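Local coordinates for HAD hydrolase, family IA, variant 3 (PDB 6W04), which probably acts as a magnesium-dependent hydrolase of the haloacid dehalogenase (HAD) superfamily, though its substrate is not established, at residues A3-F8 with L151-K156; F105-S110 with Y123-W128; S176-S179 with T183-G186. All coordinates share one frame; numbering follows the deposited sequence.

Contact 1. Residues A3-F8 with L151-K156; sequences AVLFDF and LKASKK. With MG (magnesium ion), chain B.
Leu5 alone from strand 3-7 carries this contact with Ala153 and Ser154 of helix 148-157, yet two residues further along the chain comes Asp7, bound to a magnesium ion. The backbones stay well apart, 7.1 Å between Leu5 CA and Ala153 CA, and the leucine spans that gap with its fork. Its CG lies anti to the carbonyl carbon (chi1 -45°) and CD1 continues the extended chain, which sets CD2 against Ala153 and leaves CD1 nearer Ser154. CD2 meets the Ala153 methyl, CB, at 4.1 Å; CD1 approaches the backbone N of Ser154 more loosely, at 4.4 Å. Ser154 keeps its hydroxyl turned back toward carbonyls of its own helix. Within the sheet, Leu5 makes backbone hydrogen bonds with Ile165 and Phe167 of the neighbouring strand. Asp7, consistent with the first aspartate of the HAD signature, binds magnesium through OD2 at 2.1 Å, with OD1 3.5 Å from the metal, so the carboxylate is monodentate. Asp169, the carbonyl of Asn9 and two waters are further ligands, and Lys144 forms a salt bridge with OD1. Apolar contact alone joins helix and strand here, while Asp7 meets the metal through ionic and coordinate bonds.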
loop_
_atom_site.group_PDB
_atom_site.type_symbol
_atom_site.label_atom_id
_atom_site.label_comp_id
_atom_site.label_asym_id
_atom_site.label_seq_id
_atom_site.Cartn_x
_atom_site.Cartn_y
_atom_site.Cartn_z
ATOM N N ALA A 3 9.589 9.707 -12.142
ATOM C CA ALA A 3 8.302 9.065 -11.940
ATOM C C ALA A 3 7.919 9.143 -10.473
ATOM O O ALA A 3 8.747 9.428 -9.604
ATOM C CB ALA A 3 8.319 7.603 -12.405
ATOM N N VAL A 4 6.637 8.900 -10.222
ATOM C CA VAL A 4 6.088 8.725 -8.881
ATOM C C VAL A 4 5.459 7.345 -8.800
ATOM O O VAL A 4 4.657 6.973 -9.664
ATOM C CB VAL A 4 5.035 9.796 -8.551
ATOM C CG1 VAL A 4 4.448 9.555 -7.161
ATOM C CG2 VAL A 4 5.619 11.187 -8.706
ATOM N N LEU A 5 5.798 6.592 -7.759
ATOM C CA LEU A 5 5.236 5.258 -7.563
ATOM C C LEU A 5 4.397 5.310 -6.295
ATOM O O LEU A 5 4.939 5.527 -5.206
ATOM C CB LEU A 5 6.349 4.210 -7.461
ATOM C CG LEU A 5 7.447 4.382 -8.528
ATOM C CD1 LEU A 5 8.594 3.363 -8.344
ATOM C CD2 LEU A 5 6.834 4.306 -9.945
ATOM N N PHE A 6 3.075 5.160 -6.433
ATOM C CA PHE A 6 2.178 5.176 -5.276
ATOM C C PHE A 6 1.892 3.767 -4.758
ATOM O O PHE A 6 1.371 2.918 -5.497
ATOM C CB PHE A 6 0.825 5.805 -5.610
ATOM C CG PHE A 6 0.877 7.254 -6.042
ATOM C CD1 PHE A 6 0.721 8.269 -5.109
ATOM C CD2 PHE A 6 0.964 7.586 -7.386
ATOM C CE1 PHE A 6 0.709 9.615 -5.503
ATOM C CE2 PHE A 6 0.977 8.929 -7.792
ATOM C CZ PHE A 6 0.838 9.932 -6.854
ATOM N N ASP A 7 2.130 3.555 -3.468
ATOM C CA ASP A 7 1.480 2.442 -2.775
ATOM C C ASP A 7 -0.012 2.715 -2.707
ATOM O O ASP A 7 -0.446 3.864 -2.799
ATOM C CB ASP A 7 2.044 2.300 -1.368
ATOM C CG ASP A 7 1.412 1.174 -0.588
ATOM O OD1 ASP A 7 1.295 0.056 -1.134
ATOM O OD2 ASP A 7 1.060 1.407 0.586
ATOM N N PHE A 8 -0.822 1.670 -2.535
ATOM C CA PHE A 8 -2.264 1.893 -2.526
ATOM C C PHE A 8 -2.858 1.801 -1.124
ATOM O O PHE A 8 -3.277 2.828 -0.575
ATOM C CB PHE A 8 -2.970 0.967 -3.506
ATOM C CG PHE A 8 -4.386 1.389 -3.773
ATOM C CD1 PHE A 8 -4.655 2.389 -4.697
ATOM C CD2 PHE A 8 -5.429 0.861 -3.030
ATOM C CE1 PHE A 8 -5.951 2.822 -4.919
ATOM C CE2 PHE A 8 -6.729 1.276 -3.256
ATOM C CZ PHE A 8 -6.986 2.260 -4.196
ATOM N N LEU A 151 11.141 -1.984 -8.323
ATOM C CA LEU A 151 11.878 -2.179 -9.571
ATOM C C LEU A 151 10.934 -2.543 -10.703
ATOM O O LEU A 151 11.089 -2.076 -11.841
ATOM C CB LEU A 151 12.924 -3.274 -9.393
ATOM C CG LEU A 151 13.921 -2.970 -8.282
ATOM C CD1 LEU A 151 14.832 -4.165 -8.043
ATOM C CD2 LEU A 151 14.714 -1.724 -8.644
ATOM N N LYS A 152 9.951 -3.392 -10.407
ATOM C CA LYS A 152 8.965 -3.786 -11.404
ATOM C C LYS A 152 8.178 -2.575 -11.902
ATOM O O LYS A 152 7.964 -2.415 -13.113
ATOM C CB LYS A 152 8.043 -4.834 -10.781
ATOM C CG LYS A 152 7.206 -5.639 -11.717
ATOM C CD LYS A 152 6.703 -6.905 -11.000
ATOM C CE LYS A 152 5.640 -7.666 -11.824
ATOM N NZ LYS A 152 6.201 -8.304 -13.054
ATOM N N ALA A 153 7.772 -1.694 -10.982
ATOM C CA ALA A 153 7.019 -0.502 -11.362
ATOM C C ALA A 153 7.874 0.471 -12.169
ATOM O O ALA A 153 7.402 1.052 -13.159
ATOM C CB ALA A 153 6.469 0.183 -10.112
ATOM N N SER A 154 9.127 0.681 -11.763
ATOM C CA SER A 154 9.954 1.621 -12.513
ATOM C C SER A 154 10.248 1.093 -13.911
ATOM O O SER A 154 10.229 1.857 -14.885
ATOM C CB SER A 154 11.249 1.919 -11.750
ATOM O OG SER A 154 11.964 0.737 -11.478
ATOM N N LYS A 155 10.502 -0.212 -14.032
ATOM C CA LYS A 155 10.743 -0.796 -15.347
ATOM C C LYS A 155 9.499 -0.708 -16.224
ATOM O O LYS A 155 9.605 -0.499 -17.438
ATOM C CB LYS A 155 11.201 -2.249 -15.203
ATOM C CG LYS A 155 11.372 -2.994 -16.524
ATOM C CD LYS A 155 11.965 -4.377 -16.288
ATOM C CE LYS A 155 11.769 -5.303 -17.473
ATOM N NZ LYS A 155 12.269 -6.673 -17.159
ATOM N N LYS A 156 8.313 -0.854 -15.627
ATOM C CA LYS A 156 7.074 -0.720 -16.391
ATOM C C LYS A 156 6.918 0.693 -16.945
ATOM O O LYS A 156 6.441 0.878 -18.066
ATOM C CB LYS A 156 5.874 -1.092 -15.516
ATOM C CG LYS A 156 4.627 -1.486 -16.281
ATOM C CD LYS A 156 4.796 -2.818 -16.986
ATOM C CE LYS A 156 3.500 -3.286 -17.610
ATOM N NZ LYS A 156 3.673 -4.591 -18.285
HETATM MG MG MG B . 0.440 0.375 2.253
HETATM O O HOH W 1 2.464 -0.299 2.276
HETATM O O HOH W 2 -0.329 -0.379 4.176
#

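Contact 2. Residues F105-S110 with Y123-W128; sequences FTIATS and YHLEEW. With EDO (1,2-ethanediol), chain C.
In the Rossmann-like core of the HAD fold, strand 105-112, helix 113-123 and strand 135-137 form a beta-alpha-beta unit, and here Phe105 and Ile107 of the first strand meet Trp128 and Leu125 of the connection that leaves the helix. The chain breaks from that helix at His124, with positive phi, and takes a short 3-10 turn that directs Leu125 back to the sheet. Leu125 and Ile107 cross at about a right angle, touching through their CD1 methyls at 3.8 Å. Phe105 has CG between the backbone N and the carbonyl carbon (chi1 57°), which throws its ring out toward Trp128; CE1 lies 4.3 Å from Trp128 CB, while Trp128 O comes obliquely to the ring, 3.6 Å from CZ. The indole itself leads away, with Glu127 CB over one face. Phe129 adds an edge-to-face ring contact to Phe105. Where the chain turns a corner, Ser110 OG shares a hydrogen bond of 2.9 Å with O2 of an ethanediol, probably from the crystallisation liquor, which is also hydrogen-bonded to Lys144. A water over the centre of one face of the Phe105 ring joins the two backbones, donating to Phe105 O at 2.7 Å and to Trp128 O at 2.9 Å.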
loop_
_atom_site.group_PDB
_atom_site.type_symbol
_atom_site.label_atom_id
_atom_site.label_comp_id
_atom_site.label_asym_id
_atom_site.label_seq_id
_atom_site.Cartn_x
_atom_site.Cartn_y
_atom_site.Cartn_z
ATOM N N PHE A 105 3.479 8.111 -13.627
ATOM C CA PHE A 105 3.223 7.641 -12.281
ATOM C C PHE A 105 2.366 6.389 -12.368
ATOM O O PHE A 105 1.596 6.209 -13.319
ATOM C CB PHE A 105 2.530 8.706 -11.411
ATOM C CG PHE A 105 1.216 9.214 -11.967
ATOM C CD1 PHE A 105 0.010 8.652 -11.558
ATOM C CD2 PHE A 105 1.183 10.277 -12.876
ATOM C CE1 PHE A 105 -1.217 9.125 -12.045
ATOM C CE2 PHE A 105 -0.041 10.761 -13.393
ATOM C CZ PHE A 105 -1.247 10.191 -12.973
ATOM N N THR A 106 2.496 5.530 -11.367
ATOM C CA THR A 106 1.650 4.351 -11.331
ATOM C C THR A 106 1.481 3.906 -9.887
ATOM O O THR A 106 2.099 4.451 -8.963
ATOM C CB THR A 106 2.228 3.215 -12.186
ATOM O OG1 THR A 106 1.227 2.199 -12.325
ATOM C CG2 THR A 106 3.496 2.596 -11.531
ATOM N N ILE A 107 0.648 2.888 -9.719
ATOM C CA ILE A 107 0.363 2.260 -8.439
ATOM C C ILE A 107 1.123 0.945 -8.346
ATOM O O ILE A 107 1.212 0.192 -9.330
ATOM C CB ILE A 107 -1.148 2.023 -8.283
ATOM C CG1 ILE A 107 -1.873 3.344 -8.028
ATOM C CG2 ILE A 107 -1.415 1.009 -7.135
ATOM C CD1 ILE A 107 -3.422 3.266 -8.260
ATOM N N ALA A 108 1.680 0.671 -7.164
ATOM C CA ALA A 108 2.182 -0.647 -6.801
ATOM C C ALA A 108 1.480 -1.053 -5.512
ATOM O O ALA A 108 1.350 -0.241 -4.592
ATOM C CB ALA A 108 3.697 -0.640 -6.617
ATOM N N THR A 109 0.992 -2.282 -5.447
ATOM C CA THR A 109 0.314 -2.713 -4.242
ATOM C C THR A 109 0.666 -4.164 -3.969
ATOM O O THR A 109 0.924 -4.937 -4.893
ATOM C CB THR A 109 -1.217 -2.520 -4.366
ATOM O OG1 THR A 109 -1.883 -3.089 -3.232
ATOM C CG2 THR A 109 -1.753 -3.165 -5.624
ATOM N N SER A 110 0.680 -4.522 -2.684
ATOM C CA SER A 110 0.791 -5.918 -2.281
ATOM C C SER A 110 -0.504 -6.681 -2.485
ATOM O O SER A 110 -0.510 -7.906 -2.326
ATOM C CB SER A 110 1.176 -6.042 -0.807
ATOM O OG SER A 110 2.393 -5.393 -0.507
ATOM N N TYR A 123 -12.844 3.129 -7.541
ATOM C CA TYR A 123 -12.207 4.431 -7.611
ATOM C C TYR A 123 -12.004 4.946 -9.030
ATOM O O TYR A 123 -11.429 6.027 -9.196
ATOM C CB TYR A 123 -10.875 4.389 -6.846
ATOM C CG TYR A 123 -11.129 4.102 -5.378
ATOM C CD1 TYR A 123 -11.760 5.046 -4.578
ATOM C CD2 TYR A 123 -10.796 2.870 -4.805
ATOM C CE1 TYR A 123 -12.038 4.789 -3.222
ATOM C CE2 TYR A 123 -11.092 2.602 -3.457
ATOM C CZ TYR A 123 -11.709 3.569 -2.676
ATOM O OH TYR A 123 -11.987 3.357 -1.335
ATOM N N HIS A 124 -12.488 4.236 -10.050
ATOM C CA HIS A 124 -12.392 4.715 -11.442
ATOM C C HIS A 124 -10.944 4.991 -11.824
ATOM O O HIS A 124 -10.632 5.975 -12.494
ATOM C CB HIS A 124 -13.253 5.960 -11.657
ATOM C CG HIS A 124 -14.613 5.844 -11.049
ATOM N ND1 HIS A 124 -15.508 4.864 -11.424
ATOM C CD2 HIS A 124 -15.220 6.559 -10.073
ATOM C CE1 HIS A 124 -16.619 4.999 -10.720
ATOM N NE2 HIS A 124 -16.469 6.018 -9.893
ATOM N N LEU A 125 -10.053 4.100 -11.395
ATOM C CA LEU A 125 -8.623 4.337 -11.543
ATOM C C LEU A 125 -8.191 4.498 -12.991
ATOM O O LEU A 125 -7.168 5.142 -13.247
ATOM C CB LEU A 125 -7.847 3.210 -10.876
ATOM C CG LEU A 125 -7.893 3.188 -9.348
ATOM C CD1 LEU A 125 -7.012 2.029 -8.870
ATOM C CD2 LEU A 125 -7.440 4.538 -8.721
ATOM N N GLU A 126 -8.944 3.955 -13.949
ATOM C CA GLU A 126 -8.593 4.162 -15.349
ATOM C C GLU A 126 -8.662 5.636 -15.757
ATOM O O GLU A 126 -8.162 5.990 -16.830
ATOM C CB GLU A 126 -9.509 3.316 -16.244
ATOM C CG GLU A 126 -10.907 3.885 -16.445
ATOM C CD GLU A 126 -11.887 3.629 -15.285
ATOM O OE1 GLU A 126 -11.518 2.952 -14.293
ATOM O OE2 GLU A 126 -13.044 4.113 -15.385
ATOM N N GLU A 127 -9.264 6.504 -14.934
ATOM C CA GLU A 127 -9.252 7.934 -15.252
ATOM C C GLU A 127 -7.825 8.483 -15.276
ATOM O O GLU A 127 -7.522 9.383 -16.062
ATOM C CB GLU A 127 -10.089 8.712 -14.231
ATOM C CG GLU A 127 -11.574 8.768 -14.493
ATOM C CD GLU A 127 -11.942 9.833 -15.516
ATOM O OE1 GLU A 127 -11.032 10.506 -16.037
ATOM O OE2 GLU A 127 -13.146 9.996 -15.793
ATOM N N TRP A 128 -6.936 7.943 -14.424
ATOM C CA TRP A 128 -5.587 8.480 -14.262
ATOM C C TRP A 128 -4.479 7.479 -14.515
ATOM O O TRP A 128 -3.337 7.905 -14.728
ATOM C CB TRP A 128 -5.392 9.050 -12.847
ATOM C CG TRP A 128 -6.520 9.920 -12.416
ATOM C CD1 TRP A 128 -6.705 11.235 -12.716
ATOM C CD2 TRP A 128 -7.628 9.530 -11.610
ATOM N NE1 TRP A 128 -7.864 11.694 -12.138
ATOM C CE2 TRP A 128 -8.452 10.665 -11.455
ATOM C CE3 TRP A 128 -8.002 8.331 -10.995
ATOM C CZ2 TRP A 128 -9.630 10.638 -10.712
ATOM C CZ3 TRP A 128 -9.174 8.301 -10.259
ATOM C CH2 TRP A 128 -9.978 9.451 -10.128
HETATM C C1 EDO C . -0.379 -2.581 2.077
HETATM O O1 EDO C . -0.018 -1.409 1.358
HETATM C C2 EDO C . 0.302 -3.659 1.307
HETATM O O2 EDO C . 1.512 -3.051 0.864
HETATM O O HOH W 3 -0.530 7.067 -14.778
#

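Contact 3. Residues S176-S179 with T183-G186; sequences SALS and TPIG
The beta-alpha-beta unit built from strand 164-168, helix 171-180 and strand 183-187 closes here, where Ala177 and Leu178 of the helix lie against Pro184 of the strand that follows it. Pro184 offers two parts of its ring. Its CB faces the methyl of Ala177, CB to CB at 4.1 Å, close to where the backbones come nearest, 6.2 Å between Ala177 CA and Pro184 CA. Leu178 takes the CG and CD atoms: its CD2 rests 3.6 Å from Pro184 CD and equally close to CG, and the leucine runs across the proline at about a right angle. Leu178 leaves the helix off to one side, but a chi1 of -70° keeps CG beside the backbone N and, with an extended chi2, CD2 is brought round onto the ring. Ala177 also touches Val166 of the neighbouring strand, and its side chain is about 5 Å from that of Glu168, a residue seen to bind magnesium in this protein, though not in this chain. Thr183 and Ile185 pair with strand 164-168, and Pro184, between them, has no N-H to donate. The contact is apolar throughout, methyl carbons against ring carbons, and depends on fit rather than bond direction.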
loop_
_atom_site.group_PDB
_atom_site.type_symbol
_atom_site.label_atom_id
_atom_site.label_comp_id
_atom_site.label_asym_id
_atom_site.label_seq_id
_atom_site.Cartn_x
_atom_site.Cartn_y
_atom_site.Cartn_z
ATOM N N SER A 176 11.223 -1.433 1.207
ATOM C CA SER A 176 11.170 -1.844 -0.195
ATOM C C SER A 176 11.648 -0.724 -1.107
ATOM O O SER A 176 12.493 -0.942 -1.984
ATOM C CB SER A 176 9.752 -2.260 -0.564
ATOM O OG SER A 176 9.650 -2.507 -1.956
ATOM N N ALA A 177 11.135 0.491 -0.895
ATOM C CA ALA A 177 11.549 1.634 -1.713
ATOM C C ALA A 177 13.034 1.922 -1.551
ATOM O O ALA A 177 13.749 2.150 -2.540
ATOM C CB ALA A 177 10.727 2.875 -1.353
ATOM N N LEU A 178 13.519 1.936 -0.308
ATOM C CA LEU A 178 14.930 2.253 -0.090
ATOM C C LEU A 178 15.833 1.192 -0.707
ATOM O O LEU A 178 16.838 1.519 -1.351
ATOM C CB LEU A 178 15.213 2.389 1.405
ATOM C CG LEU A 178 14.610 3.606 2.107
ATOM C CD1 LEU A 178 14.835 3.468 3.614
ATOM C CD2 LEU A 178 15.253 4.896 1.579
ATOM N N SER A 179 15.486 -0.086 -0.521
ATOM C CA SER A 179 16.296 -1.168 -1.068
ATOM C C SER A 179 16.328 -1.130 -2.588
ATOM O O SER A 179 17.301 -1.576 -3.200
ATOM C CB SER A 179 15.763 -2.514 -0.572
ATOM O OG SER A 179 16.473 -3.603 -1.132
ATOM N N THR A 183 13.371 7.135 -3.646
ATOM C CA THR A 183 13.332 8.074 -2.524
ATOM C C THR A 183 11.940 8.073 -1.906
ATOM O O THR A 183 10.971 8.481 -2.571
ATOM C CB THR A 183 13.713 9.479 -2.980
ATOM O OG1 THR A 183 15.081 9.480 -3.419
ATOM C CG2 THR A 183 13.552 10.481 -1.836
ATOM N N PRO A 184 11.780 7.621 -0.660
ATOM C CA PRO A 184 10.434 7.467 -0.097
ATOM C C PRO A 184 9.958 8.709 0.637
ATOM O O PRO A 184 10.725 9.426 1.288
ATOM C CB PRO A 184 10.611 6.299 0.890
ATOM C CG PRO A 184 12.026 6.517 1.433
ATOM C CD PRO A 184 12.825 7.188 0.293
ATOM N N ILE A 185 8.658 8.953 0.524
ATOM C CA ILE A 185 7.957 9.969 1.306
ATOM C C ILE A 185 6.860 9.242 2.075
ATOM O O ILE A 185 6.027 8.554 1.474
ATOM C CB ILE A 185 7.376 11.086 0.422
ATOM C CG1 ILE A 185 8.502 11.812 -0.333
ATOM C CG2 ILE A 185 6.530 12.047 1.266
ATOM C CD1 ILE A 185 8.035 12.948 -1.278
ATOM N N GLY A 186 6.883 9.357 3.402
ATOM C CA GLY A 186 5.935 8.612 4.214
ATOM C C GLY A 186 4.568 9.274 4.200
ATOM O O GLY A 186 4.448 10.499 4.109
#

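From the N terminus, strand 3-7 opens contact 1, whose loop closes 143 residues later at 151-156. Contact 2 is nested inside that loop, closing strand 105-112 onto the connection after helix 113-123. The two touch directly, because strands 3-7 and 105-112 are sheet neighbours: Phe6 N lies 2.8 Å from Thr106 O, and Phe6 O 2.8 Å from Ala108 N, both probable hydrogen bonds. Contact 3 comes in series after both, a short closure about 6 Å at the nearest atoms from contact 1. All three reach the same parallel sheet, joining strand 3-7 to helix 148-157, strand 105-112 to the segment after its following helix, and strand 183-187 to the helix before it.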